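Local atomic coordinates of copper-transporting ATPase PAA2, chloroplastic (Arabidopsis thaliana, PDB entry 5LBK), a protein that moves copper across the chloroplast thylakoid membrane at the expense of ATP, the chain here being its nucleotide-binding (N) domain. Residues L13-E17 with Q18-K22; A66-G70 with R71-V75; V95-E98 with S99-H103. All coordinates share one frame; numbering follows the deposited sequence.

Interaction 1: residues L13-E17 with Q18-K22; sequences LGYEE and QEVLK
Tyr15 lays its CB against CG2 of Val20, 3.7 Å away, and turns its ring edge to Glu19. Glu19 OE2 meets that edge near the ring plane, 3.4 Å from Tyr15 CD1. The two side chains cross at about a right angle, with ring and carboxylate planes 58° apart. At the far end of the ring, Tyr15 OH hydrogen-bonds to Glu126.

Glu16 is the N-cap residue of the helix that follows. Its side chain turns to Gln18. Gln18 NE2 gives Glu16 OE2 a straight hydrogen bond of 2.9 Å, in the amide plane and nearly along the C-O axis of the acceptor. The two side chains run side by side and point the same way. Gln18 CG sits between its own backbone N and carbonyl carbon (chi1 68°), and the chain is extended beyond it, which brings the amide alongside Glu16. Glu19 OE2 also comes within 3.6 Å of Glu16 CG and 3.9 Å of Glu16 OE2. These like charges may raise each other's pKa somewhat, and the hydrogen bond from Gln18 NE2 probably offsets part of the repulsion at Glu16.

The first helical backbone bonds start here. Val20 N reaches Glu16 O at 3.2 Å, and Leu21 N reaches Glu17 O at 3.0 Å. Glu19 N adds a weak bond to Glu16 O.

This is a helix N-terminus entered from a loop. The loop leaves strand 7-12, and Tyr15 O takes a hydrogen bond from Ser12 OG. Val20 packs on Val10 and Ser12 of that strand, while Leu21 faces Ile39 and Glu42 of helix 34-45.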
loop_
_atom_site.group_PDB
_atom_site.type_symbol
_atom_site.label_atom_id
_atom_site.label_comp_id
_atom_site.label_asym_id
_atom_site.label_seq_id
_atom_site.Cartn_x
_atom_site.Cartn_y
_atom_site.Cartn_z
ATOM N N LEU A 13 -8.522 -1.754 6.841
ATOM C CA LEU A 13 -9.171 -2.585 7.798
ATOM C C LEU A 13 -9.257 -1.815 9.129
ATOM O O LEU A 13 -10.236 -1.146 9.358
ATOM C CB LEU A 13 -8.486 -3.932 7.853
ATOM C CG LEU A 13 -8.714 -4.722 6.580
ATOM C CD1 LEU A 13 -7.730 -5.831 6.278
ATOM C CD2 LEU A 13 -10.114 -5.281 6.557
ATOM N N GLY A 14 -8.264 -1.840 9.978
ATOM C CA GLY A 14 -8.297 -1.062 11.195
ATOM C C GLY A 14 -7.766 0.352 11.071
ATOM O O GLY A 14 -7.993 1.180 11.959
ATOM N N TYR A 15 -7.099 0.666 9.971
ATOM C CA TYR A 15 -6.369 1.913 9.820
ATOM C C TYR A 15 -7.226 3.002 9.216
ATOM O O TYR A 15 -8.134 2.746 8.426
ATOM C CB TYR A 15 -5.159 1.711 8.902
ATOM C CG TYR A 15 -3.906 1.156 9.572
ATOM C CD1 TYR A 15 -2.989 2.001 10.183
ATOM C CD2 TYR A 15 -3.628 -0.211 9.562
ATOM C CE1 TYR A 15 -1.831 1.504 10.783
ATOM C CE2 TYR A 15 -2.478 -0.713 10.165
ATOM C CZ TYR A 15 -1.579 0.143 10.758
ATOM O OH TYR A 15 -0.443 -0.370 11.369
ATOM N N GLU A 16 -6.870 4.237 9.548
ATOM C CA GLU A 16 -7.396 5.398 8.853
ATOM C C GLU A 16 -6.902 5.409 7.411
ATOM O O GLU A 16 -5.748 5.089 7.129
ATOM C CB GLU A 16 -6.960 6.667 9.579
ATOM C CG GLU A 16 -7.141 6.611 11.100
ATOM C CD GLU A 16 -6.490 7.776 11.821
ATOM O OE1 GLU A 16 -6.767 7.959 13.030
ATOM O OE2 GLU A 16 -5.690 8.496 11.185
ATOM N N GLU A 17 -7.793 5.772 6.491
ATOM C CA GLU A 17 -7.422 5.905 5.088
ATOM C C GLU A 17 -6.138 6.713 4.921
ATOM O O GLU A 17 -5.221 6.310 4.184
ATOM C CB GLU A 17 -8.597 6.550 4.344
ATOM C CG GLU A 17 -8.280 7.170 3.012
ATOM C CD GLU A 17 -8.126 8.671 3.087
ATOM O OE1 GLU A 17 -8.997 9.350 3.674
ATOM O OE2 GLU A 17 -7.121 9.174 2.550
ATOM N N GLN A 18 -6.036 7.847 5.623
ATOM C CA GLN A 18 -4.869 8.694 5.436
ATOM C C GLN A 18 -3.604 7.945 5.822
ATOM O O GLN A 18 -2.537 8.154 5.222
ATOM C CB GLN A 18 -4.998 9.991 6.251
ATOM C CG GLN A 18 -4.938 9.812 7.791
ATOM C CD GLN A 18 -4.850 11.127 8.582
ATOM O OE1 GLN A 18 -4.589 12.205 8.031
ATOM N NE2 GLN A 18 -5.052 11.028 9.895
ATOM N N GLU A 19 -3.684 7.099 6.847
ATOM C CA GLU A 19 -2.483 6.407 7.292
ATOM C C GLU A 19 -2.025 5.413 6.238
ATOM O O GLU A 19 -0.819 5.279 6.000
ATOM C CB GLU A 19 -2.705 5.691 8.619
ATOM C CG GLU A 19 -2.940 6.596 9.810
ATOM C CD GLU A 19 -2.974 5.844 11.149
ATOM O OE1 GLU A 19 -2.057 6.064 11.975
ATOM O OE2 GLU A 19 -3.917 5.041 11.381
ATOM N N VAL A 20 -2.979 4.715 5.593
ATOM C CA VAL A 20 -2.642 3.758 4.540
ATOM C C VAL A 20 -2.003 4.475 3.366
ATOM O O VAL A 20 -0.985 4.022 2.820
ATOM C CB VAL A 20 -3.886 2.947 4.108
ATOM C CG1 VAL A 20 -3.596 2.093 2.852
ATOM C CG2 VAL A 20 -4.339 2.082 5.272
ATOM N N LEU A 21 -2.589 5.596 2.956
ATOM C CA LEU A 21 -2.022 6.379 1.873
ATOM C C LEU A 21 -0.647 6.922 2.236
ATOM O O LEU A 21 0.240 6.951 1.378
ATOM C CB LEU A 21 -2.975 7.512 1.530
ATOM C CG LEU A 21 -2.741 8.326 0.284
ATOM C CD1 LEU A 21 -2.542 7.453 -0.948
ATOM C CD2 LEU A 21 -3.963 9.292 0.153
ATOM N N LYS A 22 -0.470 7.418 3.479
ATOM C CA LYS A 22 0.816 7.987 3.891
ATOM C C LYS A 22 1.921 6.951 3.804
ATOM O O LYS A 22 3.034 7.247 3.355
ATOM C CB LYS A 22 0.766 8.499 5.326
ATOM C CG LYS A 22 0.092 9.836 5.503
ATOM C CD LYS A 22 0.151 10.266 6.968
ATOM C CE LYS A 22 -0.351 11.710 7.133
ATOM N NZ LYS A 22 -0.371 12.198 8.543
#

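Interaction 2: residues A66-G70 with R71-V75; sequences AEIDG and RFVAV
Glu67 and Phe72 face each other across a beta hairpin closed by a type I' turn from Ile68 to Arg71. They form a non-hydrogen-bonded antiparallel pair. Glu67 CB lies over one face of the Phe72 ring, 4.1 Å from its centroid and 25° off the normal, a CH-pi contact offset toward the rim. Glu67 CG is anti to the backbone N (chi1 -162°) and passes beside Arg71 O at 3.7 Å. The chain then runs extended, so that Glu67 CD comes over Phe72 CZ, and Glu67 OE1 lies 3.9 Å from Phe72 CZ. OE2 points to the turn side, near Arg71 N. The carboxylate is stacked on the ring, with the two planes 20° apart. Phe72 also packs on Phe85.

On the opposite face of the sheet, Ile68 CG1 touches Val73 CG2 at 3.6 Å. This pair is buried and lies under helix 17-27, where Ile68 meets Ala26 and Val73 meets Val27.

Asp69 and Gly70 are the two central residues of the turn. Backbone bonds join Ala66 with Val73 in both directions, and Ile68 with Arg71 likewise. Ile68 N bonds Arg71 O at 2.7 Å. In return Arg71 N reaches Ile68 O at 3.1 Å, from well above the carbonyl plane.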
loop_
_atom_site.group_PDB
_atom_site.type_symbol
_atom_site.label_atom_id
_atom_site.label_comp_id
_atom_site.label_asym_id
_atom_site.label_seq_id
_atom_site.Cartn_x
_atom_site.Cartn_y
_atom_site.Cartn_z
ATOM N N ALA A 66 9.892 -0.996 2.012
ATOM C CA ALA A 66 10.770 -0.075 2.714
ATOM C C ALA A 66 10.412 -0.118 4.186
ATOM O O ALA A 66 9.285 -0.459 4.558
ATOM C CB ALA A 66 10.624 1.366 2.200
ATOM N N GLU A 67 11.365 0.269 5.026
ATOM C CA GLU A 67 11.121 0.292 6.461
ATOM C C GLU A 67 10.580 1.666 6.854
ATOM O O GLU A 67 11.212 2.696 6.586
ATOM C CB GLU A 67 12.398 -0.053 7.226
ATOM C CG GLU A 67 12.113 -0.470 8.635
ATOM C CD GLU A 67 13.309 -0.967 9.433
ATOM O OE1 GLU A 67 14.461 -0.976 8.924
ATOM O OE2 GLU A 67 13.071 -1.346 10.597
ATOM N N ILE A 68 9.418 1.671 7.495
ATOM C CA ILE A 68 8.765 2.894 7.967
ATOM C C ILE A 68 8.657 2.837 9.482
ATOM O O ILE A 68 7.989 1.951 10.024
ATOM C CB ILE A 68 7.360 3.060 7.394
ATOM C CG1 ILE A 68 7.262 2.763 5.904
ATOM C CG2 ILE A 68 6.818 4.455 7.761
ATOM C CD1 ILE A 68 8.096 3.549 5.078
ATOM N N ASP A 69 9.290 3.788 10.150
ATOM C CA ASP A 69 9.324 3.873 11.608
ATOM C C ASP A 69 9.492 2.498 12.262
ATOM O O ASP A 69 8.740 2.098 13.152
ATOM C CB ASP A 69 8.073 4.573 12.128
ATOM C CG ASP A 69 8.208 4.980 13.566
ATOM O OD1 ASP A 69 8.758 6.072 13.818
ATOM O OD2 ASP A 69 7.784 4.203 14.444
ATOM N N GLY A 70 10.519 1.773 11.829
ATOM C CA GLY A 70 10.899 0.553 12.515
ATOM C C GLY A 70 10.181 -0.702 12.064
ATOM O O GLY A 70 10.466 -1.783 12.596
ATOM N N ARG A 71 9.279 -0.602 11.091
ATOM C CA ARG A 71 8.575 -1.759 10.552
ATOM C C ARG A 71 8.597 -1.741 9.040
ATOM O O ARG A 71 8.417 -0.689 8.422
ATOM C CB ARG A 71 7.144 -1.787 11.019
ATOM C CG ARG A 71 6.998 -2.280 12.459
ATOM C CD ARG A 71 6.963 -3.816 12.497
ATOM N NE ARG A 71 7.252 -4.324 13.832
ATOM C CZ ARG A 71 6.389 -4.388 14.836
ATOM N NH1 ARG A 71 5.140 -3.972 14.677
ATOM N NH2 ARG A 71 6.792 -4.875 16.007
ATOM N N PHE A 72 8.787 -2.913 8.439
ATOM C CA PHE A 72 8.716 -3.010 6.992
ATOM C C PHE A 72 7.271 -2.899 6.511
ATOM O O PHE A 72 6.346 -3.445 7.125
ATOM C CB PHE A 72 9.346 -4.314 6.512
ATOM C CG PHE A 72 10.866 -4.240 6.507
ATOM C CD1 PHE A 72 11.524 -3.500 5.538
ATOM C CD2 PHE A 72 11.604 -4.799 7.529
ATOM C CE1 PHE A 72 12.924 -3.397 5.577
ATOM C CE2 PHE A 72 12.969 -4.690 7.550
ATOM C CZ PHE A 72 13.605 -3.962 6.581
ATOM N N VAL A 73 7.101 -2.203 5.388
ATOM C CA VAL A 73 5.828 -1.976 4.696
ATOM C C VAL A 73 6.068 -2.314 3.233
ATOM O O VAL A 73 7.128 -1.963 2.679
ATOM C CB VAL A 73 5.348 -0.515 4.844
ATOM C CG1 VAL A 73 4.055 -0.260 3.978
ATOM C CG2 VAL A 73 5.128 -0.158 6.334
ATOM N N ALA A 74 5.158 -3.063 2.641
ATOM C CA ALA A 74 5.250 -3.502 1.246
ATOM C C ALA A 74 4.028 -3.018 0.463
ATOM O O ALA A 74 2.924 -3.013 0.983
ATOM C CB ALA A 74 5.381 -5.019 1.193
ATOM N N VAL A 75 4.244 -2.576 -0.780
ATOM C CA VAL A 75 3.222 -2.103 -1.688
ATOM C C VAL A 75 3.386 -2.811 -3.021
ATOM O O VAL A 75 4.489 -2.850 -3.560
ATOM C CB VAL A 75 3.324 -0.572 -1.897
ATOM C CG1 VAL A 75 2.208 -0.097 -2.784
ATOM C CG2 VAL A 75 3.230 0.174 -0.572
#

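Interaction 3: residues V95-E98 with S99-H103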
loop_
_atom_site.group_PDB
_atom_site.type_symbol
_atom_site.label_atom_id
_atom_site.label_comp_id
_atom_site.label_asym_id
_atom_site.label_seq_id
_atom_site.Cartn_x
_atom_site.Cartn_y
_atom_site.Cartn_z
ATOM N N VAL A 95 -12.078 -11.444 2.787
ATOM C CA VAL A 95 -13.384 -11.342 2.142
ATOM C C VAL A 95 -13.899 -9.907 2.245
ATOM O O VAL A 95 -14.389 -9.335 1.272
ATOM C CB VAL A 95 -14.375 -12.335 2.778
ATOM C CG1 VAL A 95 -15.778 -12.036 2.300
ATOM C CG2 VAL A 95 -13.961 -13.789 2.461
ATOM N N LYS A 96 -13.788 -9.319 3.437
ATOM C CA LYS A 96 -14.253 -7.946 3.628
ATOM C C LYS A 96 -13.535 -7.000 2.670
ATOM O O LYS A 96 -14.156 -6.205 1.954
ATOM C CB LYS A 96 -13.999 -7.516 5.078
ATOM C CG LYS A 96 -14.916 -8.217 6.116
ATOM C CD LYS A 96 -16.358 -7.781 5.979
ATOM C CE LYS A 96 -17.251 -8.467 7.021
ATOM N NZ LYS A 96 -18.645 -7.927 6.986
ATOM N N LEU A 97 -12.214 -7.097 2.619
ATOM C CA LEU A 97 -11.436 -6.203 1.775
ATOM C C LEU A 97 -11.806 -6.395 0.318
ATOM O O LEU A 97 -11.968 -5.438 -0.425
ATOM C CB LEU A 97 -9.933 -6.470 1.985
ATOM C CG LEU A 97 -8.977 -5.516 1.313
ATOM C CD1 LEU A 97 -9.156 -4.126 1.879
ATOM C CD2 LEU A 97 -7.566 -5.999 1.519
ATOM N N GLU A 98 -11.871 -7.652 -0.126
ATOM C CA GLU A 98 -12.203 -7.911 -1.515
ATOM C C GLU A 98 -13.660 -7.587 -1.804
ATOM O O GLU A 98 -14.007 -7.265 -2.940
ATOM C CB GLU A 98 -11.865 -9.374 -1.855
ATOM C CG GLU A 98 -10.350 -9.636 -1.718
ATOM C CD GLU A 98 -9.506 -8.814 -2.712
ATOM O OE1 GLU A 98 -9.830 -8.747 -3.901
ATOM O OE2 GLU A 98 -8.544 -8.171 -2.294
ATOM N N SER A 99 -14.530 -7.671 -0.801
ATOM C CA SER A 99 -15.914 -7.304 -1.038
ATOM C C SER A 99 -16.045 -5.810 -1.269
ATOM O O SER A 99 -16.815 -5.386 -2.127
ATOM C CB SER A 99 -16.820 -7.703 0.123
ATOM O OG SER A 99 -17.109 -9.072 0.099
ATOM N N LEU A 100 -15.288 -5.008 -0.521
ATOM C CA LEU A 100 -15.258 -3.572 -0.760
ATOM C C LEU A 100 -14.690 -3.239 -2.125
ATOM O O LEU A 100 -15.218 -2.387 -2.850
ATOM C CB LEU A 100 -14.448 -2.883 0.310
ATOM C CG LEU A 100 -15.025 -2.831 1.695
ATOM C CD1 LEU A 100 -13.975 -2.619 2.658
ATOM C CD2 LEU A 100 -16.044 -1.672 1.787
ATOM N N LEU A 101 -13.558 -3.840 -2.470
ATOM C CA LEU A 101 -12.989 -3.543 -3.777
ATOM C C LEU A 101 -13.858 -4.074 -4.918
ATOM O O LEU A 101 -13.985 -3.410 -5.959
ATOM C CB LEU A 101 -11.579 -4.118 -3.856
ATOM C CG LEU A 101 -10.631 -3.523 -2.834
ATOM C CD1 LEU A 101 -9.450 -4.477 -2.642
ATOM C CD2 LEU A 101 -10.155 -2.175 -3.264
ATOM N N ASP A 102 -14.438 -5.285 -4.779
ATOM C CA ASP A 102 -15.284 -5.802 -5.852
ATOM C C ASP A 102 -16.372 -4.793 -6.199
ATOM O O ASP A 102 -16.897 -4.818 -7.316
ATOM C CB ASP A 102 -15.945 -7.147 -5.456
ATOM C CG ASP A 102 -15.225 -8.401 -6.014
ATOM O OD1 ASP A 102 -14.160 -8.288 -6.661
ATOM O OD2 ASP A 102 -15.746 -9.523 -5.768
ATOM N N HIS A 103 -16.677 -3.884 -5.276
ATOM C CA HIS A 103 -17.735 -2.861 -5.373
ATOM C C HIS A 103 -19.063 -3.465 -4.958
ATOM O O HIS A 103 -19.492 -3.280 -3.817
ATOM C CB HIS A 103 -17.833 -2.230 -6.772
ATOM C CG HIS A 103 -16.616 -1.435 -7.151
ATOM N ND1 HIS A 103 -16.110 -0.432 -6.351
ATOM C CD2 HIS A 103 -15.816 -1.483 -8.246
ATOM C CE1 HIS A 103 -15.040 0.090 -6.926
ATOM N NE2 HIS A 103 -14.844 -0.526 -8.078
#
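Glu98, Ser99 and Leu101 carry this contact in the last turns of alpha-helix 91-102. Glu98 folds back on itself, with CG beside its backbone N and a bend at chi2 (-63°). This sets Glu98 OE2 3.8 Å from Leu101 CD1, one turn along. The same OE2 is hydrogen-bonded to Tyr120 of strand 117-123, which probably holds the carboxylate against the sheet.

Leu101 points back toward the preceding turn. Leu101 CD1 reaches Leu97 CG at 4.1 Å, and the two side chains lie side by side and point the same way. Both pack on the sheet: Leu97 touches Tyr120 and Ile128, and Leu101 touches Val118, Tyr120 and Ala131. This is the apolar side of the helix, and Glu98 borders it.

Ser99 turns its hydroxyl back along the helix. Ser99 OG is beside its own backbone N (chi1 -78°) and donates to Val95 O at 3.0 Å. Ser99 N bonds the same Val95 O at 2.7 Å, so two donors of one residue grip one carbonyl. Val95 CG1 sits beside the hydroxyl.

The regular backbone bonds continue with Leu100 N to Lys96 O and Leu101 N to Leu97 O. Asp102 N reaches Glu98 O at 2.7 Å.

Overall arrangement
The contacts follow in series along one N-domain: helix start, then hairpin, then helix end. None touches another. The centres of interactions 1 and 2 lie about 14 Å apart. Those of interactions 1 and 3 are about 16 Å apart. Those of interactions 2 and 3 are about 24 Å apart and fall on opposite sides of the chain's centre. A six-stranded antiparallel sheet links them. Helix 17-27 of interaction 1 covers the face that carries Ile68 and Val73 of interaction 2. Helix 91-102 of interaction 3 packs on the other face, over strands 117-123 and 127-134. This sheet flanked by helices is the fold of P1B-type ATPase nucleotide-binding domains.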